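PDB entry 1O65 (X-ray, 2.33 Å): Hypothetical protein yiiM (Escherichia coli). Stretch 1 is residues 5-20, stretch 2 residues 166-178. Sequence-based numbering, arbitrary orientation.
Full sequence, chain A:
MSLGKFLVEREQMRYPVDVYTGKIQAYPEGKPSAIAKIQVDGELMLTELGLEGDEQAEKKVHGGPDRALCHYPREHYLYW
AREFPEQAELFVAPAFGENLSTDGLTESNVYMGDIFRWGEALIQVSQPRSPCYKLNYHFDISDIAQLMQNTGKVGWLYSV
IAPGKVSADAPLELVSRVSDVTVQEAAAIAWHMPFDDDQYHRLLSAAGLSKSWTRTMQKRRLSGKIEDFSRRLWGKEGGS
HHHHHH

Stretch 1, residues 5-20: KFLVEREQMRYPVDVY
Stretch 2 166-178: VSADAPLELVSRV

What forms the apolar centre of the contact? Leu 172 (chi1 m, chi2 t) lies on the same sheet face as Tyr 15 (chi1 m), with Tyr 15 CB 4.4 Å from Leu 172 CB; Val 17 (chi1 p) points toward stretch 2 and brings its CB to 4.2 Å from Leu 172 CG. Val 19 (chi1 t) extends the packing, CG2 to Ala 168 CB at 4.1 Å. Farther along, Leu 174 (chi1 t, chi2 p) meets Met 13 CB with its CB at 4.3 Å and Val 8 CG2 with its CD2 at 4.1 Å.

What sets the register? A short antiparallel pairing does, in extended backbone: Arg 14 and Tyr 15 have phi/psi near -126/131 and -130/110, Leu 172 and Glu 173 near -75/129 and -120/117. Tyr 15 and Leu 172 are a hydrogen-bonded pair, CA to CA 5.0 Å, with Tyr 15 N to Leu 172 O at 2.8 Å and Leu 172 N to Tyr 15 O at 2.9 Å. Leu 174 N also donates to Met 13 O, at 3.2 Å. Arg 14 and Glu 173 form the intervening non-hydrogen-bonded pair, CA to CA 4.7 Å; on the face opposite Tyr 15, their CG atoms approach to 3.8 Å.

How is the backbone joined where the strands part? Water 1 accepts from Met 13 N (2.9 Å), and its oxygen lies 3.0 Å from Val 8 O and 2.7 Å from Leu 174 O. At the other end, water 3 accepts from Val 17 N (2.8 Å), and its oxygen lies 2.6 Å from Ala 168 O.

What closes the polar edge? Residues 7-9 adopt helical phi/psi, and Glu 9 (chi1 m, chi2 t) extends its carboxylate so that OE2 accepts from Arg 177 N at 2.8 Å, taking up a backbone N-H just past strand 172-176. Val 8 CG2 covers one face of the Arg 177 guanidinium, 3.5 Å from NH1.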

# COMPACT_ATOMS: atom_id res chain seq x y z
N LYS A 5 -14.47 7.87 15.83
CA LYS A 5 -14.71 6.97 16.97
C LYS A 5 -14.42 5.54 16.54
O LYS A 5 -14.73 5.18 15.39
CB LYS A 5 -16.13 7.14 17.49
N PHE A 6 -13.98 4.66 17.42
CA PHE A 6 -13.53 3.33 17.02
C PHE A 6 -14.50 2.19 17.17
O PHE A 6 -14.13 1.07 17.58
CB PHE A 6 -12.19 3.03 17.77
CG PHE A 6 -11.34 4.27 17.81
CD1 PHE A 6 -10.52 4.63 16.76
CD2 PHE A 6 -11.45 5.13 18.90
CE1 PHE A 6 -9.77 5.79 16.80
CE2 PHE A 6 -10.72 6.30 18.94
CZ PHE A 6 -9.88 6.63 17.88
N LEU A 7 -15.74 2.34 16.72
CA LEU A 7 -16.69 1.23 16.83
C LEU A 7 -16.50 0.23 15.70
O LEU A 7 -16.97 -0.90 15.81
CB LEU A 7 -18.10 1.71 17.04
CG LEU A 7 -19.05 1.92 15.87
CD1 LEU A 7 -19.59 0.57 15.40
CD2 LEU A 7 -20.19 2.86 16.27
N VAL A 8 -15.70 0.54 14.67
CA VAL A 8 -15.39 -0.39 13.61
C VAL A 8 -14.59 -1.58 14.18
O VAL A 8 -14.65 -2.69 13.64
CB VAL A 8 -14.55 0.14 12.43
CG1 VAL A 8 -15.38 0.95 11.45
CG2 VAL A 8 -13.33 0.90 12.88
N GLU A 9 -13.84 -1.34 15.26
CA GLU A 9 -13.06 -2.39 15.88
C GLU A 9 -13.94 -3.57 16.27
O GLU A 9 -13.54 -4.73 16.12
CB GLU A 9 -12.28 -1.87 17.10
CG GLU A 9 -11.18 -0.88 16.71
CD GLU A 9 -10.31 -0.48 17.87
OE1 GLU A 9 -10.78 -0.56 19.03
OE2 GLU A 9 -9.14 -0.10 17.67
N ARG A 10 -15.16 -3.26 16.70
CA ARG A 10 -16.09 -4.29 17.13
C ARG A 10 -17.00 -4.88 16.08
O ARG A 10 -17.74 -5.80 16.47
CB ARG A 10 -16.94 -3.70 18.29
CG ARG A 10 -16.05 -3.42 19.50
CD ARG A 10 -16.85 -3.21 20.76
NE ARG A 10 -16.28 -3.94 21.90
CZ ARG A 10 -16.31 -5.26 22.04
NH1 ARG A 10 -16.89 -6.05 21.14
NH2 ARG A 10 -15.75 -5.82 23.11
N GLU A 11 -16.97 -4.50 14.82
CA GLU A 11 -17.87 -5.02 13.81
C GLU A 11 -17.34 -6.28 13.14
O GLU A 11 -17.92 -6.79 12.17
CB GLU A 11 -18.08 -3.98 12.70
CG GLU A 11 -18.97 -2.80 12.97
CD GLU A 11 -20.43 -3.15 13.21
OE1 GLU A 11 -21.16 -3.39 12.24
OE2 GLU A 11 -20.82 -3.18 14.40
N GLN A 12 -16.15 -6.75 13.56
CA GLN A 12 -15.53 -7.93 12.99
C GLN A 12 -15.39 -7.82 11.49
O GLN A 12 -15.89 -8.69 10.75
CB GLN A 12 -16.32 -9.21 13.36
CG GLN A 12 -16.16 -9.56 14.82
CD GLN A 12 -16.56 -10.94 15.25
OE1 GLN A 12 -16.22 -11.31 16.39
NE2 GLN A 12 -17.25 -11.73 14.44
N MET A 13 -14.81 -6.71 11.01
CA MET A 13 -14.60 -6.59 9.57
C MET A 13 -13.65 -7.70 9.10
O MET A 13 -12.53 -7.81 9.56
CB MET A 13 -14.07 -5.24 9.15
CG MET A 13 -14.98 -4.05 9.40
SD MET A 13 -16.68 -4.29 8.98
CE MET A 13 -16.69 -4.57 7.22
N ARG A 14 -14.10 -8.51 8.16
CA ARG A 14 -13.34 -9.63 7.62
C ARG A 14 -13.25 -9.54 6.11
O ARG A 14 -14.21 -9.22 5.43
CB ARG A 14 -14.02 -10.95 8.07
CG ARG A 14 -13.31 -11.52 9.27
CD ARG A 14 -14.15 -11.84 10.46
NE ARG A 14 -14.97 -13.01 10.29
CZ ARG A 14 -15.49 -13.79 11.22
NH1 ARG A 14 -15.30 -13.60 12.51
NH2 ARG A 14 -16.24 -14.81 10.83
N TYR A 15 -12.04 -9.69 5.56
CA TYR A 15 -11.85 -9.54 4.12
C TYR A 15 -11.08 -10.70 3.51
O TYR A 15 -9.90 -10.92 3.82
CB TYR A 15 -11.16 -8.21 3.81
CG TYR A 15 -11.83 -6.98 4.38
CD1 TYR A 15 -12.82 -6.28 3.70
CD2 TYR A 15 -11.50 -6.53 5.66
CE1 TYR A 15 -13.42 -5.15 4.23
CE2 TYR A 15 -12.10 -5.41 6.20
CZ TYR A 15 -13.05 -4.73 5.48
OH TYR A 15 -13.62 -3.61 6.04
N PRO A 16 -11.79 -11.51 2.73
CA PRO A 16 -11.17 -12.64 2.04
C PRO A 16 -9.99 -12.12 1.22
O PRO A 16 -10.08 -11.04 0.62
CB PRO A 16 -12.28 -13.20 1.19
CG PRO A 16 -13.53 -12.87 1.90
CD PRO A 16 -13.26 -11.68 2.81
N VAL A 17 -8.88 -12.87 1.19
CA VAL A 17 -7.75 -12.32 0.46
C VAL A 17 -7.00 -13.30 -0.41
O VAL A 17 -6.75 -14.43 -0.01
CB VAL A 17 -6.81 -11.63 1.48
CG1 VAL A 17 -6.09 -12.63 2.36
CG2 VAL A 17 -5.83 -10.71 0.78
N ASP A 18 -6.66 -12.89 -1.62
CA ASP A 18 -5.84 -13.67 -2.54
C ASP A 18 -4.38 -13.23 -2.31
O ASP A 18 -4.14 -12.02 -2.18
CB ASP A 18 -6.26 -13.40 -3.98
CG ASP A 18 -7.62 -14.01 -4.29
OD1 ASP A 18 -7.94 -15.06 -3.67
OD2 ASP A 18 -8.34 -13.49 -5.13
N VAL A 19 -3.48 -14.18 -2.26
CA VAL A 19 -2.07 -14.01 -1.97
C VAL A 19 -1.18 -14.30 -3.16
O VAL A 19 -1.38 -15.29 -3.87
CB VAL A 19 -1.65 -15.01 -0.85
CG1 VAL A 19 -0.23 -14.73 -0.38
CG2 VAL A 19 -2.63 -15.02 0.29
N TYR A 20 -0.23 -13.42 -3.45
CA TYR A 20 0.68 -13.58 -4.57
C TYR A 20 2.12 -13.33 -4.14
O TYR A 20 2.39 -12.49 -3.28
CB TYR A 20 0.40 -12.64 -5.74
CG TYR A 20 -0.99 -12.76 -6.33
CD1 TYR A 20 -2.06 -12.14 -5.71
CD2 TYR A 20 -1.24 -13.51 -7.48
CE1 TYR A 20 -3.34 -12.25 -6.20
CE2 TYR A 20 -2.52 -13.62 -7.99
CZ TYR A 20 -3.56 -12.99 -7.36
OH TYR A 20 -4.85 -13.06 -7.84
N VAL A 166 0.14 -17.78 7.69
CA VAL A 166 -1.00 -17.08 7.10
C VAL A 166 -1.42 -17.91 5.88
O VAL A 166 -0.70 -18.88 5.57
CB VAL A 166 -0.58 -15.68 6.59
CG1 VAL A 166 -0.09 -14.77 7.71
CG2 VAL A 166 0.51 -15.82 5.53
N SER A 167 -2.51 -17.56 5.23
CA SER A 167 -2.89 -18.31 4.04
C SER A 167 -3.99 -17.59 3.28
O SER A 167 -4.68 -16.70 3.77
CB SER A 167 -3.27 -19.75 4.37
OG SER A 167 -4.62 -19.86 4.79
N ALA A 168 -4.24 -18.07 2.07
CA ALA A 168 -5.27 -17.56 1.18
C ALA A 168 -6.64 -17.86 1.80
O ALA A 168 -7.62 -17.20 1.47
CB ALA A 168 -5.16 -18.20 -0.19
N ASP A 169 -6.67 -18.84 2.69
CA ASP A 169 -7.88 -19.24 3.37
C ASP A 169 -8.23 -18.35 4.55
O ASP A 169 -9.43 -18.22 4.81
CB ASP A 169 -7.80 -20.71 3.83
CG ASP A 169 -7.87 -21.56 2.57
OD1 ASP A 169 -8.81 -21.29 1.78
OD2 ASP A 169 -6.99 -22.41 2.37
N ALA A 170 -7.25 -17.84 5.28
CA ALA A 170 -7.53 -16.94 6.39
C ALA A 170 -7.78 -15.52 5.88
O ALA A 170 -6.95 -14.94 5.17
CB ALA A 170 -6.34 -16.91 7.34
N PRO A 171 -8.88 -14.91 6.30
CA PRO A 171 -9.22 -13.56 5.94
C PRO A 171 -8.49 -12.50 6.76
O PRO A 171 -7.97 -12.78 7.84
CB PRO A 171 -10.71 -13.47 6.31
CG PRO A 171 -10.85 -14.39 7.48
CD PRO A 171 -9.90 -15.54 7.17
N LEU A 172 -8.36 -11.29 6.19
CA LEU A 172 -7.80 -10.17 6.95
C LEU A 172 -8.87 -9.70 7.93
O LEU A 172 -10.02 -9.50 7.54
CB LEU A 172 -7.44 -8.97 6.06
CG LEU A 172 -6.51 -9.25 4.89
CD1 LEU A 172 -6.27 -7.97 4.10
CD2 LEU A 172 -5.20 -9.86 5.37
N GLU A 173 -8.51 -9.58 9.20
CA GLU A 173 -9.48 -9.14 10.21
C GLU A 173 -8.99 -7.86 10.87
O GLU A 173 -7.96 -7.85 11.57
CB GLU A 173 -9.69 -10.21 11.27
CG GLU A 173 -9.85 -11.64 10.79
CD GLU A 173 -9.55 -12.66 11.88
OE1 GLU A 173 -10.38 -12.80 12.79
OE2 GLU A 173 -8.48 -13.30 11.87
N LEU A 174 -9.75 -6.79 10.70
CA LEU A 174 -9.35 -5.53 11.32
C LEU A 174 -9.52 -5.64 12.83
O LEU A 174 -10.62 -5.91 13.30
CB LEU A 174 -10.15 -4.37 10.71
CG LEU A 174 -9.89 -3.01 11.39
CD1 LEU A 174 -8.59 -2.41 10.87
CD2 LEU A 174 -11.08 -2.08 11.21
N VAL A 175 -8.48 -5.35 13.59
CA VAL A 175 -8.56 -5.48 15.05
C VAL A 175 -8.34 -4.18 15.76
O VAL A 175 -8.92 -3.96 16.84
CB VAL A 175 -7.65 -6.60 15.58
CG1 VAL A 175 -6.24 -6.55 14.98
CG2 VAL A 175 -7.53 -6.50 17.09
N SER A 176 -7.48 -3.29 15.24
CA SER A 176 -7.30 -1.98 15.88
C SER A 176 -7.28 -0.84 14.86
O SER A 176 -6.65 -0.91 13.81
CB SER A 176 -6.05 -1.93 16.75
OG SER A 176 -6.08 -2.88 17.81
N ARG A 177 -8.03 0.22 15.17
CA ARG A 177 -8.06 1.44 14.40
C ARG A 177 -7.39 2.50 15.29
O ARG A 177 -8.02 2.84 16.29
CB ARG A 177 -9.42 1.95 13.96
CG ARG A 177 -9.26 3.35 13.30
CD ARG A 177 -10.08 3.43 12.04
NE ARG A 177 -9.91 2.35 11.11
CZ ARG A 177 -10.80 1.99 10.19
NH1 ARG A 177 -11.93 2.68 10.15
NH2 ARG A 177 -10.57 1.00 9.35
N VAL A 178 -6.17 2.95 14.94
CA VAL A 178 -5.49 3.80 15.94
C VAL A 178 -5.03 5.15 15.43
O VAL A 178 -4.13 5.76 16.02
CB VAL A 178 -4.32 3.03 16.57
CG1 VAL A 178 -4.82 1.89 17.46
CG2 VAL A 178 -3.38 2.48 15.51
O HOH W 1 -13.22 -5.17 12.91
O HOH W 2 -10.84 -5.42 17.78
O HOH W 3 -8.49 -15.09 2.77